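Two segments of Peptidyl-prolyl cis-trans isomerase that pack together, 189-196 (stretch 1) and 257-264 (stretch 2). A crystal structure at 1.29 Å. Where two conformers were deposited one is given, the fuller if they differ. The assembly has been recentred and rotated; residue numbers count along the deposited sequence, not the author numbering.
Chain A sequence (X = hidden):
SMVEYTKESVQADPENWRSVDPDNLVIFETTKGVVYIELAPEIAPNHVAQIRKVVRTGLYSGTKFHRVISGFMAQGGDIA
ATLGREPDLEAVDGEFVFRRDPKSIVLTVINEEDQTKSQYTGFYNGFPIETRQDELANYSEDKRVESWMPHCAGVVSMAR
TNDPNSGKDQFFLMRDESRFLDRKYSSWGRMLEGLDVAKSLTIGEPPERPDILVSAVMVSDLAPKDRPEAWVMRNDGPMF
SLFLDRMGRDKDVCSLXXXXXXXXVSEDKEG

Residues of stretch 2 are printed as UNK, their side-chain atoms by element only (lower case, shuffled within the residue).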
ATOM      1  N   GLY A 189       1.612  -1.290  -2.552  1.00  7.22           N
ATOM      2  CA  GLY A 189       0.256  -0.861  -2.291  1.00  9.05           C
ATOM      3  C   GLY A 189       0.048  -0.463  -0.853  1.00  7.68           C
ATOM      4  O   GLY A 189       0.970  -0.486  -0.049  1.00  7.49           O
ATOM      5  N   ARG A 190      -1.181  -0.074  -0.554  1.00  6.87           N
ATOM      6  CA  ARG A 190      -1.545   0.378   0.762  1.00  6.62           C
ATOM      7  C   ARG A 190      -2.975  -0.016   1.086  1.00  5.96           C
ATOM      8  O   ARG A 190      -3.830   0.095   0.230  1.00  8.15           O
ATOM      9  CB  ARG A 190      -1.376   1.895   0.837  1.00  8.67           C
ATOM     10  CG  ARG A 190      -1.615   2.436   2.179  1.00  7.74           C
ATOM     11  CD  ARG A 190      -1.392   3.915   2.191  1.00  7.82           C
ATOM     12  NE  ARG A 190      -2.447   4.697   1.559  1.00  9.72           N
ATOM     13  CZ  ARG A 190      -3.574   5.043   2.161  1.00  8.84           C
ATOM     14  NH1 ARG A 190      -3.833   4.618   3.392  1.00 11.34           N
ATOM     15  NH2 ARG A 190      -4.442   5.823   1.538  1.00  9.72           N
ATOM     16  N   MET A 191      -3.217  -0.437   2.325  1.00  6.57           N
ATOM     17  CA  MET A 191      -4.563  -0.808   2.778  1.00  7.74           C
ATOM     18  C   MET A 191      -5.356   0.433   3.120  1.00  7.59           C
ATOM     19  O   MET A 191      -5.146   1.045   4.166  1.00 10.35           O
ATOM     20  CB  MET A 191      -4.476  -1.734   3.997  1.00  8.23           C
ATOM     21  CG  MET A 191      -3.773  -3.053   3.688  1.00  7.45           C
ATOM     22  SD  MET A 191      -3.676  -4.181   5.076  1.00 10.94           S
ATOM     23  CE  MET A 191      -2.111  -3.734   5.794  1.00 14.26           C
ATOM     24  N   LEU A 192      -6.245   0.825   2.217  1.00  7.94           N
ATOM     25  CA  LEU A 192      -7.136   1.952   2.447  1.00  8.71           C
ATOM     26  C   LEU A 192      -8.050   1.702   3.632  1.00  9.61           C
ATOM     27  O   LEU A 192      -8.302   2.586   4.456  1.00  9.54           O
ATOM     28  CB  LEU A 192      -7.978   2.214   1.207  1.00  9.90           C
ATOM     29  CG  LEU A 192      -7.229   2.485  -0.090  1.00 10.33           C
ATOM     30  CD1 LEU A 192      -8.210   2.924  -1.161  1.00 12.55           C
ATOM     31  CD2 LEU A 192      -6.158   3.552   0.104  1.00 12.45           C
ATOM     32  N   GLU A 193      -8.557   0.476   3.689  0.72  8.85           N
ATOM     33  CA  GLU A 193      -9.371  -0.009   4.787  0.72 10.52           C
ATOM     34  C   GLU A 193      -8.912  -1.427   5.009  0.72  8.91           C
ATOM     35  O   GLU A 193      -8.536  -2.113   4.055  0.72  9.84           O
ATOM     36  CB  GLU A 193     -10.873   0.063   4.478  0.72 12.54           C
ATOM     37  CG  GLU A 193     -11.479   1.439   4.723  0.72 16.51           C
ATOM     38  CD  GLU A 193     -12.999   1.479   4.563  0.72 19.98           C
ATOM     39  OE1 GLU A 193     -13.643   0.403   4.498  0.72 15.09           O
ATOM     40  OE2 GLU A 193     -13.556   2.598   4.511  0.72 13.05           O
ATOM     41  N   GLY A 194      -8.896  -1.848   6.262  1.00 11.47           N
ATOM     42  CA  GLY A 194      -8.541  -3.209   6.598  1.00 11.50           C
ATOM     43  C   GLY A 194      -7.219  -3.402   7.319  1.00 11.25           C
ATOM     44  O   GLY A 194      -6.828  -4.526   7.567  1.00 10.98           O
ATOM     45  N   LEU A 195      -6.519  -2.328   7.666  1.00  9.30           N
ATOM     46  CA  LEU A 195      -5.352  -2.488   8.517  1.00  9.79           C
ATOM     47  C   LEU A 195      -5.730  -3.212   9.802  1.00 10.35           C
ATOM     48  O   LEU A 195      -4.976  -4.067  10.279  1.00 10.01           O
ATOM     49  CB  LEU A 195      -4.716  -1.143   8.840  1.00 10.14           C
ATOM     50  CG  LEU A 195      -3.555  -1.165   9.850  1.00  8.14           C
ATOM     51  CD1 LEU A 195      -2.462  -2.114   9.442  1.00  9.86           C
ATOM     52  CD2 LEU A 195      -2.972   0.229  10.040  1.00 10.59           C
ATOM     53  N   ASP A 196      -6.888  -2.884  10.367  1.00  9.28           N
ATOM     54  CA  ASP A 196      -7.336  -3.539  11.589  1.00 12.68           C
ATOM     55  C   ASP A 196      -7.581  -5.032  11.334  1.00 12.34           C
ATOM     56  O   ASP A 196      -7.264  -5.879  12.172  1.00 11.82           O
ATOM     57  CB  ASP A 196      -8.600  -2.862  12.145  1.00 12.24           C
ATOM     58  CG  ASP A 196      -9.762  -2.822  11.150  1.00 24.48           C
ATOM     59  OD1 ASP A 196      -9.566  -3.025   9.930  1.00 26.03           O
ATOM     60  OD2 ASP A 196     -10.900  -2.566  11.608  1.00 40.32           O
ATOM     61  N   UNK A 257      -1.239   8.458  11.713  1.00 12.64           N
ATOM     62  CA  UNK A 257      -2.176   7.521  11.103  1.00 12.18           C
ATOM     63  C   UNK A 257      -1.982   7.529   9.600  1.00  9.64           C
ATOM     64  O   UNK A 257      -1.320   8.408   9.055  1.00 13.23           O
ATOM     65  c   UNK A 257      -1.910   9.643  12.264  1.00 13.42           C
ATOM     66  c   UNK A 257      -3.307   9.166  12.484  1.00 14.06           C
ATOM     67  c   UNK A 257      -3.552   8.079  11.484  1.00 15.59           C
ATOM     68  N   UNK A 258      -2.585   6.580   8.915  1.00  9.37           N
ATOM     69  CA  UNK A 258      -2.586   6.640   7.473  1.00  8.68           C
ATOM     70  C   UNK A 258      -3.389   7.847   7.009  1.00 10.14           C
ATOM     71  O   UNK A 258      -4.253   8.355   7.722  1.00  9.53           O
ATOM     72  o   UNK A 258      -2.130   2.925   5.193  1.00 12.25           O
ATOM     73  c   UNK A 258      -2.768   3.041   6.249  1.00 10.48           C
ATOM     74  c   UNK A 258      -3.180   5.387   6.877  1.00  8.86           C
ATOM     75  c   UNK A 258      -2.440   4.139   7.221  1.00 10.31           C
ATOM     76  n   UNK A 258      -3.796   2.270   6.552  1.00 13.31           N
ATOM     77  N   UNK A 259      -3.115   8.282   5.791  1.00  7.57           N
ATOM     78  CA  UNK A 259      -3.890   9.331   5.163  1.00  7.35           C
ATOM     79  C   UNK A 259      -5.347   8.930   5.204  1.00  7.81           C
ATOM     80  O   UNK A 259      -5.681   7.838   4.796  1.00  7.93           O
ATOM     81  o   UNK A 259      -2.116  10.034   3.683  1.00  8.86           O
ATOM     82  c   UNK A 259      -3.461   9.546   3.713  1.00  9.20           C
ATOM     83  c   UNK A 259      -4.382  10.548   3.023  1.00  7.40           C
ATOM     84  N   UNK A 260      -6.228   9.814   5.701  1.00  7.51           N
ATOM     85  CA  UNK A 260      -7.634   9.416   5.751  1.00  7.56           C
ATOM     86  C   UNK A 260      -8.132   8.921   4.412  1.00  7.60           C
ATOM     87  O   UNK A 260      -7.963   9.565   3.377  1.00  8.08           O
ATOM     88  c   UNK A 260      -6.018  11.103   6.379  1.00  8.46           C
ATOM     89  c   UNK A 260      -8.332  10.708   6.172  1.00 12.03           C
ATOM     90  c   UNK A 260      -7.335  11.363   7.074  1.00  8.98           C
ATOM     91  N   UNK A 261      -8.788   7.770   4.450  1.00  8.85           N
ATOM     92  CA  UNK A 261      -9.292   7.102   3.260  1.00  8.12           C
ATOM     93  C   UNK A 261     -10.642   6.483   3.576  1.00  9.46           C
ATOM     94  O   UNK A 261     -10.906   6.110   4.715  1.00 10.09           O
ATOM     95  o   UNK A 261      -7.002   6.568   2.626  1.00  9.45           O
ATOM     96  c   UNK A 261      -8.307   6.026   2.786  1.00  8.49           C
ATOM     97  N   UNK A 262     -11.489   6.384   2.576  1.00  9.95           N
ATOM     98  CA  UNK A 262     -12.826   5.832   2.763  0.57  9.52           C
ATOM     99  C   UNK A 262     -13.219   4.998   1.563  1.00  8.44           C
ATOM    100  O   UNK A 262     -12.894   5.331   0.426  1.00 10.69           O
ATOM    101  c   UNK A 262     -13.840   7.935   1.812  0.57 15.18           C
ATOM    102  c   UNK A 262     -13.876   6.946   2.970  0.57 11.09           C
ATOM    103  c   UNK A 262     -13.634   7.668   4.279  0.57 23.66           C
ATOM    104  N   UNK A 263     -13.911   3.902   1.833  1.00  9.74           N
ATOM    105  CA  UNK A 263     -14.415   3.019   0.802  1.00  9.94           C
ATOM    106  C   UNK A 263     -15.921   2.883   1.005  1.00 12.14           C
ATOM    107  O   UNK A 263     -16.379   2.590   2.107  1.00 13.18           O
ATOM    108  c   UNK A 263     -13.750   1.636   0.844  1.00 12.82           C
ATOM    109  c   UNK A 263     -14.301   0.754  -0.276  1.00 12.61           C
ATOM    110  c   UNK A 263     -12.225   1.753   0.745  1.00 11.47           C
ATOM    111  N   UNK A 264     -16.683   3.149  -0.051  1.00 12.07           N
ATOM    112  CA  UNK A 264     -18.136   3.073  -0.003  1.00 13.11           C
ATOM    113  C   UNK A 264     -18.592   1.952  -0.897  1.00 11.57           C
ATOM    114  O   UNK A 264     -18.293   1.939  -2.085  1.00 16.77           O
ATOM    115  c   UNK A 264     -17.620   7.805   1.851  1.00 15.94           C
ATOM    116  c   UNK A 264     -18.493   6.857   2.384  1.00 18.02           C
ATOM    117  c   UNK A 264     -17.490   6.526  -0.164  1.00 16.27           C
ATOM    118  c   UNK A 264     -17.123   7.639   0.576  1.00 15.19           C
ATOM    119  c   UNK A 264     -18.357   5.573   0.355  1.00 14.17           C
ATOM    120  c   UNK A 264     -18.765   4.386  -0.460  1.00 12.70           C
ATOM    121  c   UNK A 264     -18.851   5.747   1.634  1.00 14.18           C
TER
HETATM  122  O   HOH W   1      -6.230   4.684   5.073  1.00 15.37           O
HETATM  123  O   HOH W   2     -16.286   0.297   3.540  1.00 19.55           O

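Position 257 carries three carbons that close a ring onto its own backbone nitrogen, the mark of proline: Pro257. Its ring does not reach stretch 1 and contributes nothing to the contact directly.

Position 258 has three carbons in a chain, the third bearing one oxygen and one nitrogen, and its CB points toward stretch 1. The oxygen lies near Arg190 NH1, the nitrogen near Met191 O and Leu195 CD2. A terminal amide on a chain of this length is glutamine, Gln258. The amide serves both ways: Arg190 NH1 donates to Gln258 OE1 at 3.0 Å, and Gln258 NE2 donates to Met191 O at 3.0 Å. An amide suits the place because one group accepts from a guanidinium while donating to a carbonyl. Leu195 CD2 lies 4.1 Å from Gln258 NE2, an apolar neighbour to the amide.

At 259 a single carbon carries one oxygen and one carbon. The CA-to-CB bond points sideways, and the CB of 259 lies 4.4 Å from Arg190 NH2. The branching identifies Thr259, whose hydroxyl is hydrogen-bonded elsewhere in the structure. Its backbone matters more here, since water 1 donates to Thr259 O at 3.2 Å.

Position 260 again closes three carbons onto the backbone nitrogen: Pro260. Its CB points away from stretch 1, so the ring makes no contact there.

Position 261 bears one carbon and then one oxygen. Its CA-to-CB bond points toward stretch 1, and the oxygen meets Arg190 NH2. This is serine, Ser261. Arg190 NH2 donates to Ser261 OG at 2.9 Å, and Ser261 OG in turn donates to Thr259 O at 2.8 Å, so the short hydroxyl side chain accepts from the guanidinium and donates to the loop just before the strand.

At 262 one carbon carries two others. With the strand's alternation its CB points away, although the CA of 262 lies 3.7 Å from Glu193 OE2. The fork gives Val262.

Position 263 has the same three-carbon fork, but its CB points toward stretch 1; one end carbon approaches Leu192 CB, and the backbone N faces Glu193 OE2. This is Val263. Val263 CG2 meets Leu192 CB at 4.3 Å, a fitting apolar contact, while Val263 N donates to Glu193 OE2 at 3.0 Å.

Position 264 shows one carbon followed by a six-carbon ring, hence Phe264; its CB points away and the ring makes no contact with stretch 1.

The contact works chiefly through polar side chains. Arg190, extended through chi1 and chi2, presents the edge of its guanidinium to both Gln258 OE1 and Ser261 OG. Water 1 accepts from Arg190 NH1 (2.9 Å) and donates to Leu192 O (3.0 Å), while water 2 joins Glu193 OE1 (2.8 Å) to Val263 O (2.7 Å). Glu193 thus meets the strand both directly and through water.

Stretch 2, residues 257-264: PQTPSVVF
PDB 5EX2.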